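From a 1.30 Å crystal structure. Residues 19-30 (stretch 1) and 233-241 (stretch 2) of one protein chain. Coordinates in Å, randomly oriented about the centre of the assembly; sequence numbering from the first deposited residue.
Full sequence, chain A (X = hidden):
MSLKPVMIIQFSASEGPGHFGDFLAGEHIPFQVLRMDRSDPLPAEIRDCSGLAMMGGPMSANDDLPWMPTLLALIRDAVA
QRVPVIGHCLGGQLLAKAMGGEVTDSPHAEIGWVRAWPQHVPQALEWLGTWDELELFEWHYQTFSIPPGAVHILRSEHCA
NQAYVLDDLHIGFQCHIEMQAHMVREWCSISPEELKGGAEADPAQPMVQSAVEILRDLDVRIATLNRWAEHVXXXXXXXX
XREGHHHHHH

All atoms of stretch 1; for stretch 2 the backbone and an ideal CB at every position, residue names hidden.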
# COMPACT_ATOMS: atom_id res chain seq x y z
N HIS A 19 2.72 4.52 -9.31
CA HIS A 19 2.50 5.91 -9.21
C HIS A 19 3.32 6.55 -8.07
O HIS A 19 3.62 7.73 -8.09
CB HIS A 19 1.01 6.20 -9.01
CG HIS A 19 0.64 7.52 -9.50
ND1 HIS A 19 0.80 7.83 -10.85
CD2 HIS A 19 0.22 8.65 -8.88
CE1 HIS A 19 0.45 9.09 -11.03
NE2 HIS A 19 0.05 9.60 -9.87
N PHE A 20 3.56 5.78 -7.00
CA PHE A 20 4.36 6.24 -5.88
C PHE A 20 5.77 6.64 -6.34
O PHE A 20 6.34 7.66 -5.95
CB PHE A 20 4.39 5.20 -4.75
CG PHE A 20 5.13 5.63 -3.53
CD1 PHE A 20 4.71 6.69 -2.76
CD2 PHE A 20 6.29 4.98 -3.16
CE1 PHE A 20 5.40 7.08 -1.61
CE2 PHE A 20 6.99 5.33 -2.03
CZ PHE A 20 6.55 6.39 -1.23
N GLY A 21 6.41 5.79 -7.13
CA GLY A 21 7.71 6.09 -7.70
C GLY A 21 7.71 7.33 -8.55
O GLY A 21 8.61 8.16 -8.45
N ASP A 22 6.73 7.45 -9.42
CA ASP A 22 6.62 8.63 -10.25
C ASP A 22 6.40 9.89 -9.41
O ASP A 22 6.96 10.93 -9.71
CB ASP A 22 5.45 8.49 -11.24
CG ASP A 22 5.78 7.69 -12.50
OD1 ASP A 22 6.76 6.97 -12.55
OD2 ASP A 22 4.85 7.71 -13.36
N PHE A 23 5.64 9.77 -8.33
CA PHE A 23 5.36 10.88 -7.45
C PHE A 23 6.68 11.34 -6.79
O PHE A 23 7.01 12.53 -6.77
CB PHE A 23 4.31 10.47 -6.41
CG PHE A 23 4.08 11.52 -5.40
CD1 PHE A 23 3.26 12.64 -5.65
CD2 PHE A 23 4.72 11.45 -4.18
CE1 PHE A 23 3.13 13.65 -4.66
CE2 PHE A 23 4.58 12.48 -3.24
CZ PHE A 23 3.78 13.52 -3.49
N LEU A 24 7.46 10.39 -6.27
CA LEU A 24 8.73 10.77 -5.66
C LEU A 24 9.69 11.39 -6.66
O LEU A 24 10.38 12.37 -6.35
CB LEU A 24 9.36 9.57 -4.95
CG LEU A 24 8.65 8.95 -3.76
CD1 LEU A 24 9.50 7.82 -3.21
CD2 LEU A 24 8.32 9.96 -2.69
N ALA A 25 9.72 10.87 -7.87
CA ALA A 25 10.59 11.43 -8.91
C ALA A 25 10.19 12.88 -9.19
O ALA A 25 11.04 13.77 -9.32
CB ALA A 25 10.51 10.59 -10.19
N GLY A 26 8.88 13.13 -9.26
CA GLY A 26 8.41 14.49 -9.51
C GLY A 26 8.69 15.45 -8.36
O GLY A 26 8.74 16.65 -8.58
N GLU A 27 8.82 14.93 -7.14
CA GLU A 27 9.28 15.72 -5.96
C GLU A 27 10.76 15.73 -5.76
O GLU A 27 11.25 16.38 -4.82
CB GLU A 27 8.62 15.11 -4.69
CG GLU A 27 7.14 15.30 -4.60
CD GLU A 27 6.74 16.67 -4.03
OE1 GLU A 27 7.55 17.33 -3.36
OE2 GLU A 27 5.64 17.06 -4.20
N HIS A 28 11.50 15.09 -6.66
CA HIS A 28 12.97 14.99 -6.52
C HIS A 28 13.33 14.45 -5.14
O HIS A 28 14.27 14.91 -4.48
CB HIS A 28 13.66 16.30 -6.89
CG HIS A 28 13.46 16.62 -8.32
ND1 HIS A 28 12.45 17.46 -8.73
CD2 HIS A 28 14.00 16.10 -9.46
CE1 HIS A 28 12.45 17.53 -10.05
NE2 HIS A 28 13.38 16.71 -10.53
N ILE A 29 12.57 13.48 -4.70
CA ILE A 29 12.87 12.72 -3.48
C ILE A 29 13.57 11.41 -3.90
O ILE A 29 12.95 10.57 -4.58
CB ILE A 29 11.65 12.43 -2.68
CG1 ILE A 29 11.09 13.80 -2.18
CG2 ILE A 29 11.94 11.46 -1.49
CD1 ILE A 29 9.67 13.77 -1.57
N PRO A 30 14.80 11.18 -3.47
CA PRO A 30 15.46 9.92 -3.85
C PRO A 30 14.85 8.72 -3.18
O PRO A 30 14.32 8.81 -2.05
CB PRO A 30 16.89 10.11 -3.37
CG PRO A 30 16.79 11.09 -2.26
CD PRO A 30 15.66 12.03 -2.63
N UNK A 233 -0.21 10.76 -0.96
CA UNK A 233 1.25 10.76 -0.99
C UNK A 233 1.79 12.11 -0.55
O UNK A 233 2.77 12.19 0.19
CB UNK A 233 1.76 10.41 -2.39
N UNK A 234 1.15 13.19 -0.98
CA UNK A 234 1.54 14.52 -0.54
C UNK A 234 1.43 14.69 0.96
O UNK A 234 2.30 15.30 1.58
CB UNK A 234 0.68 15.58 -1.24
N UNK A 235 0.39 14.16 1.57
CA UNK A 235 0.29 14.21 3.03
C UNK A 235 1.38 13.37 3.65
O UNK A 235 2.04 13.78 4.60
CB UNK A 235 -1.08 13.73 3.50
N UNK A 236 1.58 12.16 3.14
CA UNK A 236 2.53 11.24 3.74
C UNK A 236 3.97 11.77 3.75
O UNK A 236 4.68 11.65 4.75
CB UNK A 236 2.48 9.90 2.99
N UNK A 237 4.41 12.42 2.68
CA UNK A 237 5.79 12.91 2.66
C UNK A 237 6.05 14.08 3.59
O UNK A 237 7.19 14.38 3.86
CB UNK A 237 6.17 13.32 1.23
N UNK A 238 4.99 14.72 4.09
CA UNK A 238 5.22 15.76 5.12
C UNK A 238 5.93 15.13 6.32
O UNK A 238 6.59 15.83 7.08
CB UNK A 238 3.90 16.41 5.56
N UNK A 239 5.77 13.85 6.56
CA UNK A 239 6.35 13.16 7.69
C UNK A 239 7.78 12.65 7.48
O UNK A 239 8.37 12.10 8.40
CB UNK A 239 5.45 11.98 8.06
N UNK A 240 8.36 12.80 6.29
CA UNK A 240 9.72 12.26 6.04
C UNK A 240 10.68 12.82 7.07
O UNK A 240 10.62 14.03 7.41
CB UNK A 240 10.20 12.60 4.63
N UNK A 241 11.58 11.98 7.53
CA UNK A 241 12.65 12.43 8.40
C UNK A 241 13.66 13.26 7.64
O UNK A 241 14.09 12.90 6.53
CB UNK A 241 13.34 11.24 9.06

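Stretch 1 runs as a helix from H19 to G26 and then turns through E27 and H28 toward I29. The helical part of stretch 2 crosses it at 60°, with the axes 11.4 Å apart at closest approach, a separation that leaves room for large side chains between them. What stretch 1 offers is mostly apolar: the rings of F20 and F23, the end of L24, and I29.

Position 233 is helical (phi/psi -65/-40), and its CA-to-CB bond points toward stretch 1. The ideal CB lies 3.6 Å from F23 CE2 and 4.8 Å from F20 CD1, so the side chain must start against one ring and pass close to another. Leucine, methionine or an aromatic would suit. The deposited residue is Y233, with chi1 at -67° (m). Its CB sits over one face of the F23 ring, 3.7 Å from the centroid and 16° off the normal, a CH-pi contact. Beyond CB, its own ring receives F20 CD1 over one face, with F20 CD1 to Y233 CE1 at 3.5 Å; the two ring planes are inclined at 58°, with centroids 4.9 Å apart. Y233 OH reaches F20 CB at 3.5 Å and is hydrogen-bonded elsewhere in the structure. With 104 Å² covered, Y233 has the largest contact area of either stretch.

At 234 the CB points sideways, and its ideal position is 4.3 Å from F23 CZ. A small residue suffices, though a longer chain directed past the ring is conceivable. A234 is found; its CB touches F23 CZ at 4.3 Å, and its backbone N lies 3.7 Å from the same F23 CZ.

At 235 the CB points away, so stretch 1 sets no preference; the residue is R235.

Position 236 points toward stretch 1, yet no atom of it lies within 5.5 Å of the ideal CB. Only a long or broad side chain could bridge that gap, and the outer end of the F20 ring favours an apolar one. W236, with chi1 at -175° (t), does so: F20 CZ meets W236 CZ3 at 3.8 Å, and the edge of F20 is directed toward the face of the tryptophan six-membered ring in an offset edge-to-face pair.

Position 237 also points toward stretch 1, its ideal CB 4.5 Å from I29 CD1 and 4.8 Å from F23 CE2. A branched or flexible aliphatic chain fits this apolar setting. I237 uses both branches: CD1 lies 3.8 Å from I29 CD1, 3.9 Å from F23 CE2 and 3.8 Å from E27 CD, while CG2 approaches L24 CD2 at 4.2 Å.

Positions 238 and 239 are out of reach and occupy the middle of a type I turn from 237 to 240; they are K238 and G239.

Position 240 again points toward stretch 1, with nothing inside 5.5 Å of its ideal CB. A medium or long apolar chain could reach I29, and L240 does, its CD1 4.0 Å from I29 CD1.

Position 241, extended at -72/135, is out of reach and holds Q241.

Stretch 2, residues 233-241: YARWIKGLQ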
# COMPACT_ATOMS: atom_id res chain seq x y z
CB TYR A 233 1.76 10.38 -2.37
CG TYR A 233 1.48 8.96 -2.80
CD1 TYR A 233 1.45 7.90 -1.89
CD2 TYR A 233 1.34 8.66 -4.13
CE1 TYR A 233 1.28 6.59 -2.34
CE2 TYR A 233 1.14 7.34 -4.58
CZ TYR A 233 1.17 6.34 -3.68
OH TYR A 233 1.00 5.00 -4.08
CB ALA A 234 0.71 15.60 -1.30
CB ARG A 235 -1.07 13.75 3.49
CG ARG A 235 -1.29 13.72 4.98
CD ARG A 235 -1.00 15.06 5.67
NE ARG A 235 -1.17 14.87 7.12
CZ ARG A 235 -0.21 14.38 7.88
NH1 ARG A 235 0.97 14.10 7.35
NH2 ARG A 235 -0.42 14.18 9.15
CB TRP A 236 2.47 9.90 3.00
CG TRP A 236 3.36 8.89 3.66
CD1 TRP A 236 3.08 8.22 4.80
CD2 TRP A 236 4.64 8.46 3.24
NE1 TRP A 236 4.13 7.39 5.14
CE2 TRP A 236 5.10 7.52 4.19
CE3 TRP A 236 5.47 8.80 2.17
CZ2 TRP A 236 6.36 6.92 4.10
CZ3 TRP A 236 6.70 8.17 2.07
CH2 TRP A 236 7.13 7.27 3.01
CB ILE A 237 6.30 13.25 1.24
CG1 ILE A 237 5.49 14.36 0.55
CG2 ILE A 237 6.30 11.96 0.34
CD1 ILE A 237 6.22 14.98 -0.69
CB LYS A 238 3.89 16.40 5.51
CG LYS A 238 3.30 17.14 4.34
CD LYS A 238 2.19 18.05 4.73
CE LYS A 238 1.85 18.99 3.58
NZ LYS A 238 0.39 19.33 3.66
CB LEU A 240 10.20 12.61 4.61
CG LEU A 240 9.47 11.88 3.46
CD1 LEU A 240 10.04 12.42 2.15
CD2 LEU A 240 9.62 10.35 3.58
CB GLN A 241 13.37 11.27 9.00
CG GLN A 241 12.65 10.66 10.13
CD GLN A 241 12.78 11.49 11.43
OE1 GLN A 241 13.62 12.41 11.53
NE2 GLN A 241 11.91 11.19 12.41
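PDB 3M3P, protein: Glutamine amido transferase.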